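Local coordinates for protein leucine aminopeptidase 1, chloroplastic (PDB 5D8N) that removes N-terminal amino acids, preferably leucine, from peptides as a metal-dependent homohexameric aminopeptidase, and also acts as a protein-folding chaperone, at residues Gln126-Ala131 with Ile140-Ala145; Leu168-Asp173 with Ser183-Leu188; Leu260-Tyr265 with Leu396-Asn401. The protein carries 1 engineered substitution. All coordinates share one frame; numbering follows the deposited sequence. Where two conformers were deposited one is given.

Contacts 1 and 2 both reach the same six-stranded sheet, and their centres lie about 12 Å apart. Strand 139-144 of contact 1 is next to strand 187-191, which begins in contact 2. The helices 119-134 and 152-170 supply the other halves. Contact 3 is in the catalytic domain, where helix 388-401 meets the turn after helix 254-259. Its centre is about 47 Å from that of contact 1 and about 41 Å from that of contact 2, on the opposite side of the chain's centre. The three follow one another along the chain, each closing before the next opens. Contacts 1 and 2 thus lie in the macro-like N-terminal part, and contact 3 in the metallopeptidase part. None lies at the annotated sites.

Contact 1 (Gln126-Ala131 with Ile140-Ala145); sequences QAAAAA and IAVALA
I140 touches A128 with its side chain, while its backbone N is probably hydrogen-bonded to the O of S187. That bond holds the start of the segment against the next strand, 187-191. The contact with the helix itself is made by apolar groups. A128 is the helix residue that carries it, and its CA lies 7.3 Å from the CA of V142. Its methyl points at the strand and meets V142 closely and I140 loosely. V142 brings one branch: its CG2 is 3.8 Å from the CB of A128. With chi1 at 180°, CG1 is anti to the backbone N and CG2 lies beside that N, which turns CG2 to the alanine methyl. I140 reaches the helix with its end. Its chi2 of 174° extends CD1 away from CA, and I140 CD1 stops 4.5 Å from the CB of A128. The same I140 CD1 is 4.3 Å from the O of A128. All three side chains are buried. The helix keeps its regular bonding here, with A130 N bonded to Q126 O at 3.0 Å. The strand alternates in the usual way: I140 and V142 point to helix 119-134, while A141 points away from it and packs on W42 and L191. On the helix side, V142 also packs on L188. The arrangement is a helix packed on the parallel strands of a mixed sheet, consistent with the macro-like fold of this N-terminal domain. Helix 119-134 is the connection of a beta-alpha-beta crossover from strand 104-112 to strand 139-144. Strand 46-52 runs between those two, and its A48 and L46 also touch the helix. Strand 187-191 flanks strand 139-144 on its other side.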
ATOM      1  N   GLN A 126     -36.508  13.742 -18.637  0.58 27.90           N
ATOM      2  CA  GLN A 126     -35.680  14.097 -17.499  0.58 26.57           C
ATOM      3  C   GLN A 126     -35.418  15.602 -17.498  0.58 23.90           C
ATOM      4  O   GLN A 126     -35.439  16.232 -16.445  0.58 21.19           O
ATOM      5  CB  GLN A 126     -34.337  13.342 -17.514  0.58 30.26           C
ATOM      6  CG  GLN A 126     -34.452  11.840 -17.283  0.58 36.47           C
ATOM      7  CD  GLN A 126     -33.211  11.031 -17.673  0.58 41.89           C
ATOM      8  OE1 GLN A 126     -32.109  11.557 -17.874  0.58 43.82           O
ATOM      9  NE2 GLN A 126     -33.412   9.729 -17.840  0.58 42.88           N
ATOM     10  N   ALA A 127     -35.107  16.175 -18.659  1.00 23.03           N
ATOM     11  CA  ALA A 127     -34.787  17.611 -18.717  1.00 23.73           C
ATOM     12  C   ALA A 127     -36.035  18.423 -18.369  1.00 24.22           C
ATOM     13  O   ALA A 127     -35.937  19.479 -17.757  1.00 25.08           O
ATOM     14  CB  ALA A 127     -34.254  18.002 -20.090  1.00 22.90           C
ATOM     15  N   ALA A 128     -37.205  17.959 -18.808  1.00 21.55           N
ATOM     16  CA  ALA A 128     -38.451  18.645 -18.492  1.00 22.10           C
ATOM     17  C   ALA A 128     -38.750  18.583 -17.000  1.00 22.18           C
ATOM     18  O   ALA A 128     -39.131  19.592 -16.407  1.00 23.71           O
ATOM     19  CB  ALA A 128     -39.599  18.051 -19.272  1.00 21.82           C
ATOM     20  N   ALA A 129     -38.452  17.455 -16.365  1.00 21.92           N
ATOM     21  CA  ALA A 129     -38.630  17.326 -14.918  1.00 22.34           C
ATOM     22  C   ALA A 129     -37.696  18.239 -14.134  1.00 22.22           C
ATOM     23  O   ALA A 129     -38.076  18.829 -13.124  1.00 21.44           O
ATOM     24  CB  ALA A 129     -38.380  15.892 -14.494  1.00 22.93           C
ATOM     25  N   ALA A 130     -36.466  18.347 -14.615  1.00 23.17           N
ATOM     26  CA  ALA A 130     -35.479  19.198 -13.966  1.00 25.59           C
ATOM     27  C   ALA A 130     -35.890  20.667 -14.072  1.00 26.39           C
ATOM     28  O   ALA A 130     -35.706  21.427 -13.133  1.00 25.29           O
ATOM     29  CB  ALA A 130     -34.086  18.965 -14.550  1.00 22.46           C
ATOM     30  N   ALA A 131     -36.383  21.084 -15.236  1.00 25.22           N
ATOM     31  CA  ALA A 131     -36.765  22.473 -15.421  1.00 23.64           C
ATOM     32  C   ALA A 131     -38.033  22.734 -14.580  1.00 25.91           C
ATOM     33  O   ALA A 131     -38.196  23.800 -14.008  1.00 28.50           O
ATOM     34  CB  ALA A 131     -37.024  22.757 -16.886  1.00 22.24           C
ATOM     35  N   ILE A 140     -47.156  20.929 -16.449  1.00 25.58           N
ATOM     36  CA  ILE A 140     -46.233  21.104 -17.545  1.00 25.11           C
ATOM     37  C   ILE A 140     -46.700  20.375 -18.780  1.00 25.31           C
ATOM     38  O   ILE A 140     -47.576  19.510 -18.714  1.00 25.98           O
ATOM     39  CB  ILE A 140     -44.823  20.655 -17.175  1.00 25.69           C
ATOM     40  CG1 ILE A 140     -44.725  19.138 -17.089  1.00 27.05           C
ATOM     41  CG2 ILE A 140     -44.407  21.305 -15.866  1.00 28.47           C
ATOM     42  CD1 ILE A 140     -43.302  18.662 -16.872  1.00 31.19           C
ATOM     43  N   ALA A 141     -46.037  20.683 -19.889  1.00 25.96           N
ATOM     44  CA  ALA A 141     -46.308  20.002 -21.144  1.00 26.51           C
ATOM     45  C   ALA A 141     -44.982  19.727 -21.814  1.00 24.73           C
ATOM     46  O   ALA A 141     -44.060  20.526 -21.724  1.00 24.00           O
ATOM     47  CB  ALA A 141     -47.149  20.899 -22.046  1.00 29.53           C
ATOM     48  N   VAL A 142     -44.981  18.712 -22.650  1.00 22.99           N
ATOM     49  CA  VAL A 142     -43.835  18.403 -23.470  1.00 23.81           C
ATOM     50  C   VAL A 142     -44.320  18.121 -24.867  1.00 24.92           C
ATOM     51  O   VAL A 142     -45.290  17.376 -25.064  1.00 25.61           O
ATOM     52  CB  VAL A 142     -43.074  17.166 -22.947  1.00 23.80           C
ATOM     53  CG1 VAL A 142     -41.878  16.850 -23.829  1.00 25.22           C
ATOM     54  CG2 VAL A 142     -42.608  17.394 -21.523  1.00 24.63           C
ATOM     55  N   ALA A 143     -43.510  18.574 -25.810  1.00 26.46           N
ATOM     56  CA  ALA A 143     -43.715  18.298 -27.227  1.00 28.72           C
ATOM     57  C   ALA A 143     -42.384  18.201 -27.981  1.00 26.19           C
ATOM     58  O   ALA A 143     -41.364  18.710 -27.514  1.00 26.66           O
ATOM     59  CB  ALA A 143     -44.537  19.440 -27.806  1.00 30.87           C
ATOM     60  N   LEU A 144     -42.406  17.606 -29.167  1.00 25.92           N
ATOM     61  CA  LEU A 144     -41.270  17.647 -30.097  1.00 29.15           C
ATOM     62  C   LEU A 144     -41.415  18.795 -31.071  1.00 30.88           C
ATOM     63  O   LEU A 144     -42.515  19.100 -31.510  1.00 35.96           O
ATOM     64  CB  LEU A 144     -41.155  16.354 -30.911  1.00 29.18           C
ATOM     65  CG  LEU A 144     -41.066  15.085 -30.073  1.00 31.98           C
ATOM     66  CD1 LEU A 144     -40.898  13.863 -30.955  1.00 35.05           C
ATOM     67  CD2 LEU A 144     -39.903  15.186 -29.092  1.00 34.11           C
ATOM     68  N   ALA A 145     -40.312  19.439 -31.425  1.00 33.98           N
ATOM     69  CA  ALA A 145     -40.379  20.527 -32.384  1.00 36.44           C
ATOM     70  C   ALA A 145     -40.786  19.983 -33.740  1.00 41.20           C
ATOM     71  O   ALA A 145     -41.398  20.703 -34.531  1.00 43.19           O
ATOM     72  CB  ALA A 145     -39.055  21.254 -32.493  1.00 37.15           C
TER

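Contact 2 (Leu168-Asp173 with Ser183-Leu188); sequences LGSFED and STLESL
The backbones come nearest at S170 and S183, whose CA atoms are 7.1 Å apart, near the end of helix 152-170, beside the loop that leads into strand 187-191. The closest side-chain contact is between S170 and L185. The methyl CD2 of L185 lies 3.3 Å from the OG of S170, which is tight for a carbon against an oxygen. That hydroxyl already has a polar partner one helical turn back, since it is hydrogen-bonded to the O of V166. A chi1 of -63° puts OG beside its own backbone N and anti to the carbonyl carbon, within range of both V166 and the leucine. L185 reaches across with CG anti to its backbone N (chi1 -174°). Its side chain also packs on I30 and I140, so it lies between the helix end and I140 of the sheet. S183 comes in more loosely, with its OG 4.3 Å from the O of S170. The S183 hydroxyl is instead used in its own loop. S183 OG accepts from L185 N at 3.3 Å, with an N-H...O angle of 155°, and this makes an ST turn. The turn belongs to a beta-alpha-beta crossover: strand 139-144, helix 152-170 and then strand 187-191, which is parallel to 139-144 and next to it in the sheet. T184 ties the same loop to the neighbouring connection through its OG1, bonded to the O of A137. On the helix side, S170 OG also lies 3.6 Å from the CB of A129 in helix 119-134. F171 points the other way and packs on I214 and R217 of helix 197-221.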
ATOM      1  N   LEU A 168     -39.430   9.507 -13.665  1.00 19.91           N
ATOM      2  CA  LEU A 168     -38.211   9.113 -12.996  1.00 20.67           C
ATOM      3  C   LEU A 168     -37.371  10.338 -12.662  1.00 21.47           C
ATOM      4  O   LEU A 168     -36.761  10.387 -11.619  1.00 22.36           O
ATOM      5  CB  LEU A 168     -37.399   8.178 -13.893  1.00 19.15           C
ATOM      6  CG  LEU A 168     -38.074   6.856 -14.184  1.00 19.50           C
ATOM      7  CD1 LEU A 168     -37.112   5.995 -15.026  1.00 21.27           C
ATOM      8  CD2 LEU A 168     -38.416   6.182 -12.876  1.00 20.66           C
ATOM      9  N   GLY A 169     -37.428  11.372 -13.499  1.00 22.22           N
ATOM     10  CA  GLY A 169     -36.673  12.584 -13.263  1.00 22.77           C
ATOM     11  C   GLY A 169     -37.223  13.398 -12.113  1.00 25.81           C
ATOM     12  O   GLY A 169     -36.459  14.123 -11.482  1.00 23.50           O
ATOM     13  N   SER A 170     -38.503  13.217 -11.789  1.00 24.71           N
ATOM     14  CA  SER A 170     -39.135  13.937 -10.682  1.00 25.94           C
ATOM     15  C   SER A 170     -38.975  13.245  -9.346  1.00 27.00           C
ATOM     16  O   SER A 170     -39.310  13.832  -8.323  1.00 25.50           O
ATOM     17  CB  SER A 170     -40.642  14.091 -10.929  1.00 26.44           C
ATOM     18  OG  SER A 170     -40.826  14.875 -12.094  1.00 28.94           O
ATOM     19  N   PHE A 171     -38.513  11.998  -9.349  1.00 25.12           N
ATOM     20  CA  PHE A 171     -38.388  11.254  -8.099  1.00 25.11           C
ATOM     21  C   PHE A 171     -37.294  11.864  -7.240  1.00 26.32           C
ATOM     22  O   PHE A 171     -36.194  12.108  -7.720  1.00 26.10           O
ATOM     23  CB  PHE A 171     -38.062   9.796  -8.386  1.00 24.64           C
ATOM     24  CG  PHE A 171     -37.661   9.017  -7.172  1.00 24.65           C
ATOM     25  CD1 PHE A 171     -38.588   8.718  -6.186  1.00 26.03           C
ATOM     26  CD2 PHE A 171     -36.353   8.629  -6.999  1.00 24.32           C
ATOM     27  CE1 PHE A 171     -38.244   7.919  -5.110  1.00 24.10           C
ATOM     28  CE2 PHE A 171     -35.991   7.879  -5.898  1.00 24.82           C
ATOM     29  CZ  PHE A 171     -36.950   7.483  -4.977  1.00 23.91           C
ATOM     30  N   GLU A 172     -37.591  12.101  -5.970  0.55 26.62           N
ATOM     31  CA  GLU A 172     -36.586  12.567  -5.011  0.55 28.91           C
ATOM     32  C   GLU A 172     -36.809  11.811  -3.700  0.55 26.63           C
ATOM     33  O   GLU A 172     -37.928  11.715  -3.214  0.55 27.73           O
ATOM     34  CB  GLU A 172     -36.685  14.082  -4.767  0.55 32.89           C
ATOM     35  CG  GLU A 172     -35.374  14.738  -4.344  0.55 35.94           C
ATOM     36  CD  GLU A 172     -35.513  16.188  -3.869  0.55 39.19           C
ATOM     37  OE1 GLU A 172     -36.538  16.572  -3.257  0.55 36.72           O
ATOM     38  OE2 GLU A 172     -34.541  16.955  -4.038  0.55 37.21           O
ATOM     39  N   ASP A 173     -35.776  11.122  -3.230  1.00 24.65           N
ATOM     40  CA  ASP A 173     -35.892  10.274  -2.069  1.00 20.77           C
ATOM     41  C   ASP A 173     -35.473  11.088  -0.853  1.00 21.35           C
ATOM     42  O   ASP A 173     -34.284  11.246  -0.570  1.00 20.78           O
ATOM     43  CB  ASP A 173     -35.040   9.009  -2.248  1.00 19.55           C
ATOM     44  CG  ASP A 173     -35.390   7.924  -1.242  1.00 21.12           C
ATOM     45  OD1 ASP A 173     -36.087   8.241  -0.253  1.00 23.29           O
ATOM     46  OD2 ASP A 173     -34.899   6.771  -1.366  1.00 22.04           O
ATOM     47  N   SER A 183     -42.063  17.477  -4.097  1.00 64.50           N
ATOM     48  CA  SER A 183     -42.221  17.799  -5.519  1.00 54.34           C
ATOM     49  C   SER A 183     -43.513  18.574  -5.803  1.00 49.88           C
ATOM     50  O   SER A 183     -44.611  18.220  -5.350  1.00 49.04           O
ATOM     51  CB  SER A 183     -42.174  16.531  -6.376  1.00 48.94           C
ATOM     52  OG  SER A 183     -42.401  16.827  -7.747  1.00 48.12           O
ATOM     53  N   THR A 184     -43.374  19.618  -6.608  1.00 42.80           N
ATOM     54  CA  THR A 184     -44.520  20.437  -6.993  1.00 39.68           C
ATOM     55  C   THR A 184     -45.268  19.850  -8.194  1.00 36.86           C
ATOM     56  O   THR A 184     -46.347  20.338  -8.551  1.00 33.35           O
ATOM     57  CB  THR A 184     -44.066  21.869  -7.335  1.00 40.37           C
ATOM     58  OG1 THR A 184     -43.066  21.834  -8.373  1.00 40.24           O
ATOM     59  CG2 THR A 184     -43.488  22.537  -6.082  1.00 43.18           C
ATOM     60  N   LEU A 185     -44.621  18.947  -8.927  1.00 34.10           N
ATOM     61  CA  LEU A 185     -45.154  18.524 -10.231  1.00 33.82           C
ATOM     62  C   LEU A 185     -46.417  17.670 -10.098  1.00 31.06           C
ATOM     63  O   LEU A 185     -46.435  16.688  -9.371  1.00 33.50           O
ATOM     64  CB  LEU A 185     -44.103  17.751 -11.016  1.00 32.14           C
ATOM     65  CG  LEU A 185     -44.529  17.396 -12.428  1.00 34.48           C
ATOM     66  CD1 LEU A 185     -44.887  18.652 -13.205  1.00 35.47           C
ATOM     67  CD2 LEU A 185     -43.400  16.663 -13.120  1.00 37.79           C
ATOM     68  N   GLU A 186     -47.511  18.114 -10.704  1.00 32.55           N
ATOM     69  CA  GLU A 186     -48.792  17.447 -10.513  1.00 33.89           C
ATOM     70  C   GLU A 186     -49.308  16.848 -11.809  1.00 30.43           C
ATOM     71  O   GLU A 186     -50.069  15.887 -11.786  1.00 30.76           O
ATOM     72  CB  GLU A 186     -49.828  18.434  -9.979  1.00 37.01           C
ATOM     73  CG  GLU A 186     -49.627  18.776  -8.514  1.00 45.40           C
ATOM     74  CD  GLU A 186     -50.583  19.852  -8.015  1.00 55.65           C
ATOM     75  OE1 GLU A 186     -51.528  20.253  -8.740  1.00 50.08           O
ATOM     76  OE2 GLU A 186     -50.367  20.303  -6.872  1.00 65.99           O
ATOM     77  N   SER A 187     -49.022  17.488 -12.935  1.00 30.04           N
ATOM     78  CA  SER A 187     -49.541  16.983 -14.197  1.00 28.10           C
ATOM     79  C   SER A 187     -48.561  17.169 -15.345  1.00 24.79           C
ATOM     80  O   SER A 187     -47.802  18.124 -15.391  1.00 26.46           O
ATOM     81  CB  SER A 187     -50.901  17.605 -14.518  1.00 32.74           C
ATOM     82  OG  SER A 187     -50.809  18.939 -14.982  1.00 36.28           O
ATOM     83  N   LEU A 188     -48.652  16.274 -16.316  1.00 24.94           N
ATOM     84  CA  LEU A 188     -47.906  16.359 -17.560  1.00 22.99           C
ATOM     85  C   LEU A 188     -48.882  16.131 -18.697  1.00 25.36           C
ATOM     86  O   LEU A 188     -49.527  15.076 -18.765  1.00 25.12           O
ATOM     87  CB  LEU A 188     -46.822  15.282 -17.588  1.00 21.78           C
ATOM     88  CG  LEU A 188     -46.207  14.958 -18.960  1.00 21.21           C
ATOM     89  CD1 LEU A 188     -45.370  16.092 -19.508  1.00 19.52           C
ATOM     90  CD2 LEU A 188     -45.357  13.708 -18.869  1.00 22.55           C
TER

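Contact 3 (Leu260-Tyr265 with Leu396-Asn401); sequences LKMGAY and LIYACN
M262 meets Y398 from the centre of an inverse gamma turn, in the short link between helices 254-259 and 263-269. The turn is closed by G263 N and K261 O at 2.8 Å. K261, the first residue of this turn, has positive phi and is the C-prime residue of a Schellman motif that ends helix 254-259. M262 also stands at the N-cap position of helix 263-269. Its side chain is extended beyond CG, with chi2 at -167°, and this carries the terminal methyl to the tyrosine. M262 CE lies 3.8 Å from Y398 CD2, at a slant to the ring. L260 comes to the ring edge, near its plane, where L260 CD1 is 4.2 Å from Y398 CE2. Both contacts thus fall on the CD2-CE2 side of the ring. The contact joins this linker to helix 388-401, which packs against the large mixed sheet of the catalytic domain. With chi1 at -175° the Y398 ring leaves the helix on the side of M262 and L260. The ring also makes edge-to-face contacts with F279 and H281 of strand 278-284. Near the same junction, the carboxylate of D394 accepts a hydrogen bond from the N of Y265, and M262 packs on D394.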
ATOM      1  N   LEU A 260     -33.457 -27.594   2.922  1.00 23.99           N
ATOM      2  CA  LEU A 260     -33.157 -27.646   1.494  1.00 23.82           C
ATOM      3  C   LEU A 260     -31.652 -27.674   1.191  1.00 24.59           C
ATOM      4  O   LEU A 260     -31.240 -27.632   0.034  1.00 24.79           O
ATOM      5  CB  LEU A 260     -33.835 -26.480   0.795  1.00 23.78           C
ATOM      6  CG  LEU A 260     -35.360 -26.584   0.731  1.00 25.43           C
ATOM      7  CD1 LEU A 260     -35.965 -25.310   0.202  1.00 26.52           C
ATOM      8  CD2 LEU A 260     -35.793 -27.739  -0.152  1.00 27.49           C
ATOM      9  N   LYS A 261     -30.855 -27.798   2.244  1.00 24.01           N
ATOM     10  CA  LYS A 261     -29.428 -28.041   2.151  1.00 25.28           C
ATOM     11  C   LYS A 261     -28.671 -26.865   1.533  1.00 23.34           C
ATOM     12  O   LYS A 261     -27.597 -27.057   0.953  1.00 20.50           O
ATOM     13  CB  LYS A 261     -29.138 -29.328   1.384  1.00 28.73           C
ATOM     14  CG  LYS A 261     -29.752 -30.551   2.057  1.00 37.76           C
ATOM     15  CD  LYS A 261     -29.275 -31.855   1.431  1.00 46.48           C
ATOM     16  CE  LYS A 261     -29.837 -32.059   0.037  1.00 55.19           C
ATOM     17  NZ  LYS A 261     -29.415 -33.384  -0.498  1.00 65.18           N
ATOM     18  N   MET A 262     -29.138 -25.649   1.799  1.00 21.13           N
ATOM     19  CA  MET A 262     -28.505 -24.464   1.231  1.00 21.09           C
ATOM     20  C   MET A 262     -27.310 -24.034   2.081  1.00 21.50           C
ATOM     21  O   MET A 262     -27.297 -22.954   2.673  1.00 21.84           O
ATOM     22  CB  MET A 262     -29.519 -23.328   1.186  1.00 20.95           C
ATOM     23  CG  MET A 262     -30.728 -23.597   0.336  1.00 20.38           C
ATOM     24  SD  MET A 262     -31.644 -22.075   0.063  1.00 21.59           S
ATOM     25  CE  MET A 262     -33.090 -22.707  -0.767  1.00 21.98           C
ATOM     26  N   GLY A 263     -26.266 -24.854   2.086  1.00 20.30           N
ATOM     27  CA  GLY A 263     -25.119 -24.586   2.929  1.00 21.19           C
ATOM     28  C   GLY A 263     -24.284 -23.376   2.528  1.00 20.46           C
ATOM     29  O   GLY A 263     -23.619 -22.797   3.395  1.00 18.58           O
ATOM     30  N   ALA A 264     -24.253 -23.029   1.237  1.00 19.65           N
ATOM     31  CA  ALA A 264     -23.477 -21.877   0.809  1.00 19.21           C
ATOM     32  C   ALA A 264     -24.122 -20.565   1.253  1.00 19.63           C
ATOM     33  O   ALA A 264     -23.480 -19.708   1.863  1.00 22.11           O
ATOM     34  CB  ALA A 264     -23.247 -21.911  -0.686  1.00 21.02           C
ATOM     35  N   TYR A 265     -25.427 -20.453   1.057  1.00 18.48           N
ATOM     36  CA  TYR A 265     -26.195 -19.306   1.519  1.00 18.14           C
ATOM     37  C   TYR A 265     -26.147 -19.176   3.043  1.00 19.28           C
ATOM     38  O   TYR A 265     -25.856 -18.103   3.584  1.00 17.08           O
ATOM     39  CB  TYR A 265     -27.628 -19.415   0.997  1.00 19.00           C
ATOM     40  CG  TYR A 265     -28.682 -18.517   1.645  1.00 20.61           C
ATOM     41  CD1 TYR A 265     -28.513 -17.147   1.754  1.00 21.31           C
ATOM     42  CD2 TYR A 265     -29.922 -19.028   2.002  1.00 23.24           C
ATOM     43  CE1 TYR A 265     -29.533 -16.304   2.196  1.00 19.60           C
ATOM     44  CE2 TYR A 265     -30.942 -18.213   2.482  1.00 22.07           C
ATOM     45  CZ  TYR A 265     -30.746 -16.848   2.584  1.00 21.20           C
ATOM     46  OH  TYR A 265     -31.807 -16.055   2.981  1.00 18.43           O
ATOM     47  N   LEU A 396     -29.743 -20.128  -7.388  1.00 17.91           N
ATOM     48  CA  LEU A 396     -29.818 -20.639  -8.733  1.00 17.42           C
ATOM     49  C   LEU A 396     -30.271 -22.095  -8.756  1.00 18.18           C
ATOM     50  O   LEU A 396     -31.027 -22.509  -9.633  1.00 19.19           O
ATOM     51  CB  LEU A 396     -28.475 -20.433  -9.435  1.00 16.31           C
ATOM     52  CG  LEU A 396     -28.126 -19.005  -9.841  1.00 17.09           C
ATOM     53  CD1 LEU A 396     -26.654 -18.910 -10.267  1.00 18.11           C
ATOM     54  CD2 LEU A 396     -28.963 -18.496 -11.004  1.00 18.09           C
ATOM     55  N   ILE A 397     -29.773 -22.884  -7.817  1.00 18.51           N
ATOM     56  CA  ILE A 397     -30.195 -24.275  -7.697  1.00 18.76           C
ATOM     57  C   ILE A 397     -31.688 -24.282  -7.421  1.00 19.85           C
ATOM     58  O   ILE A 397     -32.417 -25.022  -8.056  1.00 20.32           O
ATOM     59  CB  ILE A 397     -29.439 -24.983  -6.563  1.00 19.29           C
ATOM     60  CG1 ILE A 397     -27.977 -25.189  -6.971  1.00 19.55           C
ATOM     61  CG2 ILE A 397     -30.053 -26.338  -6.250  1.00 21.32           C
ATOM     62  CD1 ILE A 397     -27.018 -25.381  -5.800  1.00 20.49           C
ATOM     63  N   TYR A 398     -32.154 -23.410  -6.527  1.00 19.05           N
ATOM     64  CA  TYR A 398     -33.574 -23.332  -6.217  1.00 20.65           C
ATOM     65  C   TYR A 398     -34.387 -22.956  -7.444  1.00 22.51           C
ATOM     66  O   TYR A 398     -35.422 -23.549  -7.740  1.00 21.59           O
ATOM     67  CB  TYR A 398     -33.803 -22.279  -5.136  1.00 21.52           C
ATOM     68  CG  TYR A 398     -35.224 -22.192  -4.641  1.00 24.07           C
ATOM     69  CD1 TYR A 398     -36.133 -21.350  -5.233  1.00 22.40           C
ATOM     70  CD2 TYR A 398     -35.661 -22.984  -3.594  1.00 26.82           C
ATOM     71  CE1 TYR A 398     -37.442 -21.292  -4.799  1.00 21.93           C
ATOM     72  CE2 TYR A 398     -36.958 -22.886  -3.101  1.00 25.84           C
ATOM     73  CZ  TYR A 398     -37.850 -22.059  -3.735  1.00 24.74           C
ATOM     74  OH  TYR A 398     -39.116 -21.910  -3.214  1.00 24.46           O
ATOM     75  N   ALA A 399     -33.898 -21.978  -8.200  1.00 22.69           N
ATOM     76  CA  ALA A 399     -34.586 -21.595  -9.425  1.00 22.32           C
ATOM     77  C   ALA A 399     -34.704 -22.789 -10.371  1.00 22.04           C
ATOM     78  O   ALA A 399     -35.760 -23.007 -10.996  1.00 23.77           O
ATOM     79  CB  ALA A 399     -33.872 -20.428 -10.111  1.00 22.01           C
ATOM     80  N   CYS A 400     -33.603 -23.492 -10.585  1.00 19.90           N
ATOM     81  CA  CYS A 400     -33.650 -24.646 -11.473  1.00 21.47           C
ATOM     82  C   CYS A 400     -34.653 -25.690 -10.967  1.00 23.48           C
ATOM     83  O   CYS A 400     -35.322 -26.325 -11.757  1.00 25.32           O
ATOM     84  CB  CYS A 400     -32.272 -25.276 -11.664  1.00 22.76           C
ATOM     85  SG  CYS A 400     -31.109 -24.216 -12.559  1.00 26.25           S
ATOM     86  N   ASN A 401     -34.789 -25.818  -9.653  1.00 24.31           N
ATOM     87  CA  ASN A 401     -35.695 -26.790  -9.067  1.00 27.56           C
ATOM     88  C   ASN A 401     -37.153 -26.395  -9.149  1.00 28.04           C
ATOM     89  O   ASN A 401     -38.006 -27.249  -8.940  1.00 28.25           O
ATOM     90  CB  ASN A 401     -35.354 -27.064  -7.599  1.00 27.79           C
ATOM     91  CG  ASN A 401     -34.107 -27.904  -7.450  1.00 26.41           C
ATOM     92  OD1 ASN A 401     -33.686 -28.551  -8.396  1.00 28.45           O
ATOM     93  ND2 ASN A 401     -33.470 -27.833  -6.300  1.00 25.69           N
TER